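Local structure of esterase D (Lactobacillus rhamnosus, 3DKR) at residues 67-72 with 156-161; 178-183 with 204-209. The protein probably hydrolyses carboxylic esters, using the alpha/beta hydrolase fold. All blocks are in the same frame, centred on the assembly; numbering follows the deposited sequence.

Contact 1: residues 67-72 with 156-161; sequences DILTKG and TQILAY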
ATOM      1  N   ASP A  67     -15.470  -9.646  -6.448  1.00 19.78           N
ATOM      2  CA  ASP A  67     -15.782  -8.787  -5.300  1.00 20.03           C
ATOM      3  C   ASP A  67     -14.888  -7.551  -5.246  1.00 18.93           C
ATOM      4  O   ASP A  67     -15.335  -6.480  -4.799  1.00 19.06           O
ATOM      5  CB  ASP A  67     -15.634  -9.540  -3.989  1.00 19.97           C
ATOM      6  CG  ASP A  67     -16.750 -10.552  -3.755  1.00 21.58           C
ATOM      7  OD1 ASP A  67     -17.780 -10.532  -4.483  1.00 21.57           O
ATOM      8  OD2 ASP A  67     -16.588 -11.354  -2.814  1.00 22.82           O
ATOM      9  N   ILE A  68     -13.649  -7.694  -5.696  1.00 18.40           N
ATOM     10  CA  ILE A  68     -12.714  -6.548  -5.737  1.00 18.18           C
ATOM     11  C   ILE A  68     -13.290  -5.479  -6.632  1.00 18.00           C
ATOM     12  O   ILE A  68     -13.264  -4.278  -6.317  1.00 17.71           O
ATOM     13  CB  ILE A  68     -11.314  -6.964  -6.262  1.00 18.28           C
ATOM     14  CG1 ILE A  68     -10.638  -7.926  -5.272  1.00 17.75           C
ATOM     15  CG2 ILE A  68     -10.447  -5.728  -6.516  1.00 18.98           C
ATOM     16  CD1 ILE A  68      -9.474  -8.709  -5.832  1.00 18.65           C
ATOM     17  N   LEU A  69     -13.846  -5.934  -7.760  1.00 18.61           N
ATOM     18  CA  LEU A  69     -14.332  -5.050  -8.803  1.00 19.46           C
ATOM     19  C   LEU A  69     -15.722  -4.508  -8.531  1.00 20.06           C
ATOM     20  O   LEU A  69     -16.056  -3.426  -9.008  1.00 21.29           O
ATOM     21  CB  LEU A  69     -14.356  -5.804 -10.134  1.00 19.52           C
ATOM     22  CG  LEU A  69     -13.000  -6.297 -10.638  1.00 19.69           C
ATOM     23  CD1 LEU A  69     -13.141  -7.310 -11.762  1.00 22.24           C
ATOM     24  CD2 LEU A  69     -12.156  -5.117 -11.111  1.00 22.17           C
ATOM     25  N   THR A  70     -16.546  -5.262  -7.802  1.00 21.16           N
ATOM     26  CA  THR A  70     -17.949  -4.857  -7.590  1.00 21.81           C
ATOM     27  C   THR A  70     -18.281  -4.345  -6.185  1.00 22.17           C
ATOM     28  O   THR A  70     -19.301  -3.668  -6.007  1.00 22.91           O
ATOM     29  CB  THR A  70     -18.924  -6.014  -7.893  1.00 22.13           C
ATOM     30  OG1 THR A  70     -18.790  -7.030  -6.901  1.00 22.20           O
ATOM     31  CG2 THR A  70     -18.672  -6.587  -9.285  1.00 23.55           C
ATOM     32  N   LYS A  71     -17.442  -4.670  -5.198  1.00 22.14           N
ATOM     33  CA  LYS A  71     -17.698  -4.282  -3.806  1.00 22.04           C
ATOM     34  C   LYS A  71     -16.632  -3.355  -3.214  1.00 21.70           C
ATOM     35  O   LYS A  71     -16.749  -2.941  -2.063  1.00 23.35           O
ATOM     36  CB  LYS A  71     -17.878  -5.521  -2.922  1.00 22.49           C
ATOM     37  CG  LYS A  71     -19.021  -6.419  -3.373  1.00 25.69           C
ATOM     38  CD  LYS A  71     -19.325  -7.499  -2.361  1.00 29.51           C
ATOM     39  CE  LYS A  71     -20.329  -8.502  -2.920  1.00 32.26           C
ATOM     40  NZ  LYS A  71     -21.455  -7.850  -3.654  1.00 33.69           N
ATOM     41  N   GLY A  72     -15.604  -3.022  -3.989  1.00 19.90           N
ATOM     42  CA  GLY A  72     -14.612  -2.044  -3.547  1.00 19.30           C
ATOM     43  C   GLY A  72     -14.447  -0.971  -4.598  1.00 18.84           C
ATOM     44  O   GLY A  72     -14.759  -1.187  -5.765  1.00 18.28           O
ATOM     45  N   THR A 156     -14.193 -13.112 -18.710  1.00 29.83           N
ATOM     46  CA  THR A 156     -15.103 -12.250 -19.463  1.00 29.30           C
ATOM     47  C   THR A 156     -15.701 -11.138 -18.597  1.00 29.36           C
ATOM     48  O   THR A 156     -15.729  -9.976 -19.001  1.00 28.69           O
ATOM     49  CB  THR A 156     -16.228 -13.069 -20.144  1.00 29.90           C
ATOM     50  OG1 THR A 156     -15.641 -14.126 -20.914  1.00 29.78           O
ATOM     51  CG2 THR A 156     -17.070 -12.188 -21.059  1.00 29.02           C
ATOM     52  N   GLN A 157     -16.173 -11.488 -17.408  1.00 28.93           N
ATOM     53  CA  GLN A 157     -16.685 -10.483 -16.475  1.00 29.37           C
ATOM     54  C   GLN A 157     -15.546  -9.575 -15.993  1.00 28.25           C
ATOM     55  O   GLN A 157     -15.732  -8.365 -15.838  1.00 28.63           O
ATOM     56  CB  GLN A 157     -17.409 -11.143 -15.286  1.00 30.07           C
ATOM     57  CG  GLN A 157     -18.857 -11.561 -15.586  1.00 33.36           C
ATOM     58  CD  GLN A 157     -19.878 -10.432 -15.360  1.00 36.71           C
ATOM     59  OE1 GLN A 157     -20.284  -9.742 -16.300  1.00 40.33           O
ATOM     60  NE2 GLN A 157     -20.285 -10.245 -14.110  1.00 39.39           N
ATOM     61  N   ILE A 158     -14.366 -10.149 -15.783  1.00 27.60           N
ATOM     62  CA  ILE A 158     -13.208  -9.347 -15.370  1.00 26.89           C
ATOM     63  C   ILE A 158     -12.958  -8.218 -16.383  1.00 26.66           C
ATOM     64  O   ILE A 158     -12.834  -7.047 -15.999  1.00 26.72           O
ATOM     65  CB  ILE A 158     -11.953 -10.207 -15.187  1.00 27.09           C
ATOM     66  CG1 ILE A 158     -12.106 -11.079 -13.940  1.00 27.43           C
ATOM     67  CG2 ILE A 158     -10.696  -9.319 -15.092  1.00 27.33           C
ATOM     68  CD1 ILE A 158     -10.983 -12.063 -13.756  1.00 27.30           C
ATOM     69  N   LEU A 159     -12.938  -8.552 -17.672  1.00 25.61           N
ATOM     70  CA  LEU A 159     -12.693  -7.545 -18.720  1.00 24.99           C
ATOM     71  C   LEU A 159     -13.783  -6.477 -18.786  1.00 24.22           C
ATOM     72  O   LEU A 159     -13.529  -5.348 -19.228  1.00 24.26           O
ATOM     73  CB  LEU A 159     -12.523  -8.202 -20.092  1.00 25.01           C
ATOM     74  CG  LEU A 159     -11.288  -9.081 -20.296  1.00 25.62           C
ATOM     75  CD1 LEU A 159     -11.208  -9.531 -21.750  1.00 27.31           C
ATOM     76  CD2 LEU A 159      -9.997  -8.374 -19.876  1.00 27.04           C
ATOM     77  N   ALA A 160     -14.986  -6.828 -18.347  1.00 23.86           N
ATOM     78  CA  ALA A 160     -16.111  -5.895 -18.311  1.00 23.64           C
ATOM     79  C   ALA A 160     -15.962  -4.828 -17.232  1.00 24.02           C
ATOM     80  O   ALA A 160     -16.430  -3.708 -17.409  1.00 23.58           O
ATOM     81  CB  ALA A 160     -17.404  -6.650 -18.092  1.00 24.22           C
ATOM     82  N   TYR A 161     -15.338  -5.191 -16.111  1.00 24.06           N
ATOM     83  CA  TYR A 161     -15.235  -4.291 -14.952  1.00 24.24           C
ATOM     84  C   TYR A 161     -13.827  -3.720 -14.730  1.00 22.74           C
ATOM     85  O   TYR A 161     -13.683  -2.605 -14.198  1.00 21.54           O
ATOM     86  CB  TYR A 161     -15.587  -5.038 -13.669  1.00 25.76           C
ATOM     87  CG  TYR A 161     -17.048  -5.280 -13.359  1.00 28.82           C
ATOM     88  CD1 TYR A 161     -17.854  -4.260 -12.846  1.00 31.03           C
ATOM     89  CD2 TYR A 161     -17.594  -6.552 -13.473  1.00 31.05           C
ATOM     90  CE1 TYR A 161     -19.197  -4.495 -12.513  1.00 31.73           C
ATOM     91  CE2 TYR A 161     -18.926  -6.800 -13.139  1.00 30.65           C
ATOM     92  CZ  TYR A 161     -19.717  -5.768 -12.661  1.00 30.71           C
ATOM     93  OH  TYR A 161     -21.035  -6.025 -12.332  1.00 32.00           O
TER

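Contact 2: residues 178-183 with 204-209; sequences ADLNLV and YQLRDA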
ATOM      1  N   ALA A 178      -1.391  15.547  -7.636  1.00 17.04           N
ATOM      2  CA  ALA A 178      -1.482  17.017  -7.770  1.00 17.90           C
ATOM      3  C   ALA A 178      -1.350  17.732  -6.424  1.00 18.64           C
ATOM      4  O   ALA A 178      -1.037  18.927  -6.386  1.00 19.73           O
ATOM      5  CB  ALA A 178      -2.776  17.402  -8.441  1.00 18.67           C
ATOM      6  N   ASP A 179      -1.598  17.007  -5.338  1.00 17.96           N
ATOM      7  CA  ASP A 179      -1.525  17.562  -3.982  1.00 18.00           C
ATOM      8  C   ASP A 179      -0.236  17.208  -3.237  1.00 17.85           C
ATOM      9  O   ASP A 179      -0.136  17.464  -2.043  1.00 17.62           O
ATOM     10  CB  ASP A 179      -2.712  17.070  -3.142  1.00 18.16           C
ATOM     11  CG  ASP A 179      -3.979  17.858  -3.381  1.00 21.44           C
ATOM     12  OD1 ASP A 179      -3.914  19.006  -3.902  1.00 24.57           O
ATOM     13  OD2 ASP A 179      -5.060  17.340  -3.031  1.00 22.81           O
ATOM     14  N   LEU A 180       0.741  16.605  -3.908  1.00 18.00           N
ATOM     15  CA  LEU A 180       1.982  16.194  -3.227  1.00 17.77           C
ATOM     16  C   LEU A 180       2.732  17.386  -2.603  1.00 18.47           C
ATOM     17  O   LEU A 180       3.464  17.220  -1.621  1.00 18.22           O
ATOM     18  CB  LEU A 180       2.892  15.420  -4.160  1.00 17.99           C
ATOM     19  CG  LEU A 180       2.430  13.992  -4.475  1.00 16.66           C
ATOM     20  CD1 LEU A 180       3.244  13.471  -5.642  1.00 16.44           C
ATOM     21  CD2 LEU A 180       2.554  13.069  -3.252  1.00 18.10           C
ATOM     22  N   ASN A 181       2.521  18.578  -3.157  1.00 18.68           N
ATOM     23  CA  ASN A 181       3.070  19.803  -2.562  1.00 19.88           C
ATOM     24  C   ASN A 181       2.610  20.022  -1.130  1.00 20.31           C
ATOM     25  O   ASN A 181       3.258  20.763  -0.370  1.00 21.34           O
ATOM     26  CB  ASN A 181       2.721  21.037  -3.415  1.00 19.89           C
ATOM     27  CG  ASN A 181       1.248  21.341  -3.431  1.00 21.28           C
ATOM     28  OD1 ASN A 181       0.762  22.144  -2.634  1.00 24.82           O
ATOM     29  ND2 ASN A 181       0.513  20.706  -4.351  1.00 21.02           N
ATOM     30  N   LEU A 182       1.487  19.417  -0.757  1.00 20.18           N
ATOM     31  CA  LEU A 182       0.951  19.581   0.595  1.00 20.21           C
ATOM     32  C   LEU A 182       1.726  18.795   1.651  1.00 20.08           C
ATOM     33  O   LEU A 182       1.584  19.066   2.857  1.00 21.19           O
ATOM     34  CB  LEU A 182      -0.520  19.188   0.646  1.00 21.11           C
ATOM     35  CG  LEU A 182      -1.497  20.026  -0.177  1.00 21.08           C
ATOM     36  CD1 LEU A 182      -2.906  19.507   0.018  1.00 22.31           C
ATOM     37  CD2 LEU A 182      -1.395  21.520   0.213  1.00 24.14           C
ATOM     38  N   VAL A 183       2.540  17.826   1.234  1.00 19.09           N
ATOM     39  CA  VAL A 183       3.213  16.961   2.203  1.00 18.89           C
ATOM     40  C   VAL A 183       4.377  17.682   2.874  1.00 18.56           C
ATOM     41  O   VAL A 183       5.325  18.088   2.212  1.00 19.25           O
ATOM     42  CB  VAL A 183       3.764  15.679   1.568  1.00 18.18           C
ATOM     43  CG1 VAL A 183       4.458  14.810   2.629  1.00 20.05           C
ATOM     44  CG2 VAL A 183       2.634  14.894   0.904  1.00 19.17           C
ATOM     45  N   TYR A 204      10.868   8.073  -8.799  1.00 17.22           N
ATOM     46  CA  TYR A 204      11.653   9.296  -8.938  1.00 17.07           C
ATOM     47  C   TYR A 204      10.769  10.516  -9.120  1.00 17.46           C
ATOM     48  O   TYR A 204      11.046  11.591  -8.578  1.00 17.17           O
ATOM     49  CB  TYR A 204      12.609   9.180 -10.117  1.00 16.82           C
ATOM     50  CG  TYR A 204      13.586   8.039  -9.997  1.00 16.34           C
ATOM     51  CD1 TYR A 204      14.649   8.112  -9.110  1.00 18.06           C
ATOM     52  CD2 TYR A 204      13.447   6.892 -10.751  1.00 17.27           C
ATOM     53  CE1 TYR A 204      15.567   7.070  -8.992  1.00 16.30           C
ATOM     54  CE2 TYR A 204      14.339   5.845 -10.640  1.00 16.95           C
ATOM     55  CZ  TYR A 204      15.410   5.938  -9.763  1.00 17.88           C
ATOM     56  OH  TYR A 204      16.323   4.920  -9.636  1.00 17.38           O
ATOM     57  N   GLN A 205       9.671  10.358  -9.858  1.00 17.07           N
ATOM     58  CA  GLN A 205       8.727  11.464  -9.999  1.00 18.18           C
ATOM     59  C   GLN A 205       8.061  11.816  -8.660  1.00 18.14           C
ATOM     60  O   GLN A 205       7.832  12.994  -8.348  1.00 18.29           O
ATOM     61  CB  GLN A 205       7.660  11.144 -11.053  1.00 19.18           C
ATOM     62  CG  GLN A 205       8.146  11.166 -12.497  1.00 23.49           C
ATOM     63  CD  GLN A 205       7.006  11.486 -13.483  1.00 29.17           C
ATOM     64  OE1 GLN A 205       5.834  11.186 -13.224  1.00 33.53           O
ATOM     65  NE2 GLN A 205       7.346  12.134 -14.594  1.00 32.91           N
ATOM     66  N   LEU A 206       7.747  10.792  -7.869  1.00 17.17           N
ATOM     67  CA  LEU A 206       7.167  11.009  -6.554  1.00 17.47           C
ATOM     68  C   LEU A 206       8.172  11.780  -5.694  1.00 18.11           C
ATOM     69  O   LEU A 206       7.841  12.818  -5.135  1.00 18.61           O
ATOM     70  CB  LEU A 206       6.778   9.670  -5.916  1.00 17.65           C
ATOM     71  CG  LEU A 206       6.319   9.680  -4.463  1.00 18.07           C
ATOM     72  CD1 LEU A 206       5.124  10.609  -4.276  1.00 19.40           C
ATOM     73  CD2 LEU A 206       6.025   8.230  -4.007  1.00 17.25           C
ATOM     74  N   ARG A 207       9.402  11.280  -5.631  1.00 18.56           N
ATOM     75  CA  ARG A 207      10.482  11.968  -4.914  1.00 19.87           C
ATOM     76  C   ARG A 207      10.580  13.430  -5.309  1.00 19.90           C
ATOM     77  O   ARG A 207      10.617  14.313  -4.449  1.00 20.48           O
ATOM     78  CB  ARG A 207      11.809  11.280  -5.193  1.00 20.20           C
ATOM     79  CG  ARG A 207      13.027  11.970  -4.555  1.00 21.81           C
ATOM     80  CD  ARG A 207      14.322  11.465  -5.181  1.00 23.35           C
ATOM     81  NE  ARG A 207      14.416  11.862  -6.584  1.00 23.96           N
ATOM     82  CZ  ARG A 207      15.339  11.425  -7.432  1.00 23.41           C
ATOM     83  NH1 ARG A 207      16.263  10.557  -7.038  1.00 24.33           N
ATOM     84  NH2 ARG A 207      15.324  11.858  -8.692  1.00 24.36           N
ATOM     85  N   ASP A 208      10.628  13.687  -6.613  1.00 19.99           N
ATOM     86  CA  ASP A 208      10.793  15.051  -7.115  1.00 20.79           C
ATOM     87  C   ASP A 208       9.595  15.978  -6.849  1.00 20.32           C
ATOM     88  O   ASP A 208       9.765  17.205  -6.792  1.00 21.56           O
ATOM     89  CB  ASP A 208      11.108  15.026  -8.616  1.00 21.34           C
ATOM     90  CG  ASP A 208      12.448  14.383  -8.936  1.00 24.04           C
ATOM     91  OD1 ASP A 208      13.244  14.077  -8.018  1.00 25.14           O
ATOM     92  OD2 ASP A 208      12.711  14.185 -10.148  1.00 28.82           O
ATOM     93  N   ALA A 209       8.388  15.420  -6.709  1.00 19.20           N
ATOM     94  CA  ALA A 209       7.181  16.234  -6.499  1.00 19.31           C
ATOM     95  C   ALA A 209       7.027  16.662  -5.046  1.00 18.98           C
ATOM     96  O   ALA A 209       6.244  17.563  -4.754  1.00 19.22           O
ATOM     97  CB  ALA A 209       5.915  15.482  -6.942  1.00 19.34           C
TER

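Contact 1: residues 67-72 with 156-161
T70 lays its methyl, CG2, over one face of the Y161 ring. T70 CG2 lies 3.9 Å from the centroid of the Y161 ring and 21° off the ring normal, which makes a CH-pi contact. It sits toward the hydroxyl end of the ring, with T70 CG2 3.6 Å from Y161 CZ. A chi1 of 69° swings T70 OG1 back over its own helix, where it makes a weak hydrogen bond to L66 O, and points CG2 at the tyrosine. Deeper in, L69 packs against the root of the same tyrosine: L69 CB and Y161 CB are 3.8 Å apart. L69 CD1 also reaches the backbone of the facing helix, 4.1 Å from I158 CA. The two helical segments diverge by 40°, and their axes come no closer than 10.2 Å. The contact joins the short helix 66-71 to the start of the long helix 155-178. From helix 134-149, F138 packs on L69 and L139 on I158. No hydrogen bond links the two segments, but I68 O is bonded to Q165 NE2, farther along helix 155-178. A methyl-to-ring and aliphatic surface is thus backed by a polar tie between the same two helices.

Contact 2: residues 178-183 with 204-209
Chi1 of 172° swings the L206 branch away from its backbone N, and chi2 of 57° bends CD1 to L180. In L180 the first torsion sets CG beside the backbone N, and chi2 of 167° extends CD1 to the helix. The two leucine side chains meet at about a right angle. L206 CD1 touches both branches of its partner, at 3.7 Å from L180 CD1 and 3.7 Å from L180 CD2. A209, one turn after L206, adds its methyl: A209 CB is 3.6 Å from L180 CD1. L180 CD1 therefore packs against both L206 and A209. The segments share no hydrogen bond; the side-chain contacts are apolar.

In the alpha/beta hydrolase fold, this joins the chain between helix 155-178 and strand 187-192 to helix 202-209, which follows that strand. L180 lies in a short 3-10 turn, residues 180-182. It also packs on M108 and E112 of helix 101-113, while L206 reaches I189 of the central sheet. The L206 side chain is about 10 Å from that of S101, the predicted nucleophile.

On another side of helix 202-209, R207 holds D208 side-on. NE and NH2 both bond to OD1, with R207 NE to D208 OD1 at 2.9 Å. Both come from the same face of the carboxylate plane, so this one oxygen takes two donors. The guanidinium also makes a cation-pi contact with F218 of the last strand.

Overall arrangement
The two contacts are separate, with centres 31 Å apart and nearest atoms about 21 Å apart. They share one element at a distance: contact 1 uses the start of helix 155-178, and contact 2 the chain at its end. Both are partly buried. Contact 1 has two exposed residues, T70 and Y161; contact 2 has none among its touching residues. Contact 1 lies away from the annotated sites, among helices 66-71, 134-149 and 155-178, and adds the ring of the exposed Y161 to its leucine packing. Contact 2 lies beside the central sheet and nearer the predicted nucleophile. There the side chains that meet are aliphatic. Its charged pair stays within one helix.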